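Local structure of ecto-NAD+ glycohydrolase (CD38 molecule) (Bos taurus, 3GC6) at residues A[128-131]-A[132-135]; A[220-223]-A[224-228]. The protein is the bovine CD38 molecule, a glycosylated, disulfide-bonded member of the ADP-ribosyl cyclase family. The protein carries 1 engineered substitution. All blocks are in the same frame, centred on the assembly; numbering follows the deposited sequence. Where two conformers were deposited one is given.

In the fold
Contact 1 (128-135) and contact 2 (220-228) are both local arrangements within one continuous piece of chain. They lie on opposite sides of the chain's centre, about 21 and 20 Å from it, with their own centres about 39 Å apart and their nearest atoms about 26 Å apart, so they do not touch. Contact 1 is a turn leading into strand 133-134, which pairs with strand 13-14 in a small antiparallel sheet. Contact 2 covers the last two turns of helix 216-227, which connects strands 196-203 and 231-239 of the four-stranded parallel sheet, and the residue after it. A glycan lies beside Asn-170, where strand 164-170 of that same sheet ends.

Contact 1 (A[128-131]-A[132-135]); sequences DLNI and WSCP
Asn-130 reaches forward along its own chain to meet the backbone of Trp-132 and Ser-133. With CG anti to the backbone N (chi1 -179°), its amide lies beneath the turn and OD1 accepts two N-H groups. Trp-132 N donates at 2.8 Å to Asn-130 OD1, its nitrogen tilted only modestly from the carbonyl plane. Ser-133 N comes to the same OD1 from well above that plane, at 3.2 Å, yet its N-H points quite straight at the oxygen (162°). At the other end of the amide, ND2 bonds to the carbonyl of Leu-8, which also receives a bond from the hydroxyl of Ser-133. The two bonds on OD1 and the one from ND2 together fix the rotation of this buried amide. Ile-131 comes next: chi1 of 61° turns its CG1 branch over one face of the Trp-132 indole, the two side chains running alongside each other. The CH-pi contact measures 3.8 Å from Ile-131 CG1 to the centroid of the five-membered ring of Trp-132, nearly along the ring normal. Farther out, Ile-131 CD1 lies 3.9 Å from Trp-132 CZ2. Cys-134 of strand 133-134 is disulfide-bonded to Cys-121, in the loop after helix 110-115. The side-chain oxygen of Asn-130 bonding to the N-H two residues on defines an Asx turn, here leading into the short strand 133-134.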
# COMPACT_ATOMS: atom_id res chain seq x y z
N ASP A 128 7.95 22.07 14.97
CA ASP A 128 8.11 22.23 13.53
C ASP A 128 9.54 21.95 13.05
O ASP A 128 10.48 21.97 13.82
CB ASP A 128 7.81 23.68 13.15
CG ASP A 128 6.36 24.02 13.29
OD1 ASP A 128 5.51 23.26 12.79
OD2 ASP A 128 6.10 25.08 13.88
N LEU A 129 9.67 21.70 11.75
CA LEU A 129 11.01 21.66 11.17
C LEU A 129 11.63 23.04 11.20
O LEU A 129 10.93 24.05 11.16
CB LEU A 129 10.97 21.13 9.74
CG LEU A 129 10.76 19.59 9.64
CD1 LEU A 129 9.27 19.26 9.61
CD2 LEU A 129 11.41 19.04 8.39
N ASN A 130 12.94 23.10 11.27
CA ASN A 130 13.65 24.36 11.09
C ASN A 130 13.93 24.50 9.59
O ASN A 130 14.79 23.83 9.04
CB ASN A 130 14.95 24.36 11.89
CG ASN A 130 15.74 25.66 11.76
OD1 ASN A 130 15.52 26.45 10.84
ND2 ASN A 130 16.66 25.87 12.68
N ILE A 131 13.17 25.39 8.94
CA ILE A 131 13.30 25.58 7.50
C ILE A 131 14.33 26.67 7.14
O ILE A 131 14.47 27.02 5.96
CB ILE A 131 11.93 25.95 6.85
CG1 ILE A 131 11.39 27.27 7.45
CG2 ILE A 131 10.93 24.82 7.03
CD1 ILE A 131 10.03 27.75 6.90
N TRP A 132 15.06 27.13 8.14
CA TRP A 132 16.02 28.23 7.93
C TRP A 132 17.45 27.76 7.82
O TRP A 132 18.18 28.22 6.95
CB TRP A 132 15.88 29.26 9.06
CG TRP A 132 14.45 29.64 9.21
CD1 TRP A 132 13.59 29.27 10.22
CD2 TRP A 132 13.68 30.41 8.29
NE1 TRP A 132 12.34 29.80 9.99
CE2 TRP A 132 12.36 30.48 8.81
CE3 TRP A 132 13.97 31.03 7.07
CZ2 TRP A 132 11.34 31.18 8.16
CZ3 TRP A 132 12.94 31.72 6.42
CH2 TRP A 132 11.65 31.80 6.99
N SER A 133 17.88 26.90 8.75
CA SER A 133 19.22 26.33 8.63
C SER A 133 19.20 25.00 9.37
O SER A 133 18.36 24.81 10.25
CB SER A 133 20.31 27.25 9.23
OG SER A 133 20.27 27.32 10.66
N CYS A 134 20.12 24.12 9.00
CA CYS A 134 20.30 22.84 9.69
C CYS A 134 21.79 22.59 9.86
O CYS A 134 22.58 23.07 9.05
CB CYS A 134 19.72 21.67 8.87
SG CYS A 134 17.89 21.63 8.88
N PRO A 135 22.16 21.79 10.86
CA PRO A 135 23.58 21.49 11.08
C PRO A 135 24.27 20.89 9.85
O PRO A 135 23.71 20.02 9.17
CB PRO A 135 23.57 20.49 12.23
CG PRO A 135 22.26 20.73 12.96
CD PRO A 135 21.29 21.17 11.88

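Contact 2 (A[220-223]-A[224-228]); sequences KLKS and ILDGR
Leu-221 and Leu-225, one helical turn apart, meet on the buried side of helix 216-227, where their side chains cross obliquely. Leu-221 has CG anti to the backbone N (chi1 173°), which carries CG and CD1 toward Leu-225; CG comes within 3.9 Å of Leu-225 CD1, and its own CD1 within 4.0 Å of Leu-225 CG. Both leucines also pack on Phe-232 of strand 231-239, so the pair forms part of the seam between helix and sheet. The neighbouring i to i+4 pair is polar. Lys-222 starts out in the same way as Leu-221 but then bends at chi2 (71°), and the rest of its chain runs extended across the carboxylate of Asp-226. Lys-222 NZ makes a long salt bridge to Asp-226 OD1 at 3.4 Å, weak as a hydrogen bond, while Lys-222 CE lies equally far from that oxygen. One water closes the gap, accepting from Lys-222 NZ at 2.9 Å and donating to Asp-226 OD1 at 2.7 Å. Beneath these side chains the helical backbone bonds continue, as from Asp-226 N to Lys-222 O at 2.8 Å. Ile-224 lays CG1 3.5 Å from the carbonyl O of Lys-220. Leucine packing thus joins this amphipathic helix to the sheet, and Lys-222 touches Phe-232 as well; its long salt bridge and water-mediated link to Asp-226, on a partly exposed surface, are probably only modestly stabilising.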
# COMPACT_ATOMS: atom_id res chain seq x y z
N LYS A 220 42.46 -1.57 -0.31
CA LYS A 220 41.85 -1.30 1.00
C LYS A 220 40.48 -1.93 1.12
O LYS A 220 40.13 -2.46 2.17
CB LYS A 220 41.73 0.21 1.26
CG LYS A 220 43.07 0.89 1.50
CD LYS A 220 42.89 2.40 1.73
CE LYS A 220 44.28 3.03 1.95
NZ LYS A 220 44.27 4.52 1.80
N LEU A 221 39.68 -1.86 0.05
CA LEU A 221 38.36 -2.48 0.06
C LEU A 221 38.49 -3.99 0.17
O LEU A 221 37.75 -4.63 0.92
CB LEU A 221 37.58 -2.10 -1.22
CG LEU A 221 36.24 -2.82 -1.42
CD1 LEU A 221 35.34 -2.50 -0.21
CD2 LEU A 221 35.59 -2.35 -2.72
N LYS A 222 39.41 -4.56 -0.60
CA LYS A 222 39.67 -6.00 -0.56
C LYS A 222 39.96 -6.42 0.88
O LYS A 222 39.44 -7.43 1.37
CB LYS A 222 40.85 -6.36 -1.47
CG LYS A 222 41.35 -7.81 -1.42
CD LYS A 222 40.40 -8.80 -2.03
CE LYS A 222 41.01 -10.22 -2.03
NZ LYS A 222 39.93 -11.23 -2.32
N SER A 223 40.80 -5.64 1.56
CA SER A 223 41.17 -5.98 2.93
C SER A 223 39.94 -5.99 3.84
O SER A 223 39.78 -6.88 4.69
CB SER A 223 42.25 -5.02 3.45
OG SER A 223 42.49 -5.22 4.84
N ILE A 224 39.04 -5.02 3.65
CA ILE A 224 37.82 -4.97 4.45
C ILE A 224 36.97 -6.21 4.16
O ILE A 224 36.48 -6.87 5.09
CB ILE A 224 37.01 -3.69 4.17
CG1 ILE A 224 37.77 -2.45 4.69
CG2 ILE A 224 35.61 -3.79 4.78
CD1 ILE A 224 37.15 -1.14 4.25
N LEU A 225 36.80 -6.54 2.88
CA LEU A 225 35.96 -7.69 2.51
C LEU A 225 36.56 -9.01 3.00
O LEU A 225 35.84 -9.88 3.48
CB LEU A 225 35.75 -7.72 1.00
CG LEU A 225 35.07 -6.44 0.52
CD1 LEU A 225 34.93 -6.48 -1.01
CD2 LEU A 225 33.68 -6.26 1.17
N ASP A 226 37.89 -9.14 2.91
CA ASP A 226 38.52 -10.34 3.44
C ASP A 226 38.14 -10.49 4.92
O ASP A 226 37.88 -11.61 5.40
CB ASP A 226 40.04 -10.23 3.31
CG ASP A 226 40.55 -10.56 1.90
OD1 ASP A 226 39.81 -11.12 1.04
OD2 ASP A 226 41.73 -10.25 1.64
N GLY A 227 38.17 -9.38 5.65
CA GLY A 227 37.79 -9.37 7.08
C GLY A 227 36.37 -9.85 7.32
O GLY A 227 36.09 -10.44 8.37
N ARG A 228 35.48 -9.59 6.35
CA ARG A 228 34.06 -9.99 6.45
C ARG A 228 33.83 -11.37 5.84
O ARG A 228 32.68 -11.82 5.74
CB ARG A 228 33.14 -9.00 5.71
CG ARG A 228 33.28 -7.50 6.03
CD ARG A 228 32.94 -7.17 7.46
NE ARG A 228 31.54 -7.46 7.80
CZ ARG A 228 31.09 -7.62 9.03
NH1 ARG A 228 31.92 -7.51 10.07
NH2 ARG A 228 29.80 -7.88 9.24
O HOH W 1 37.72 -10.51 -0.61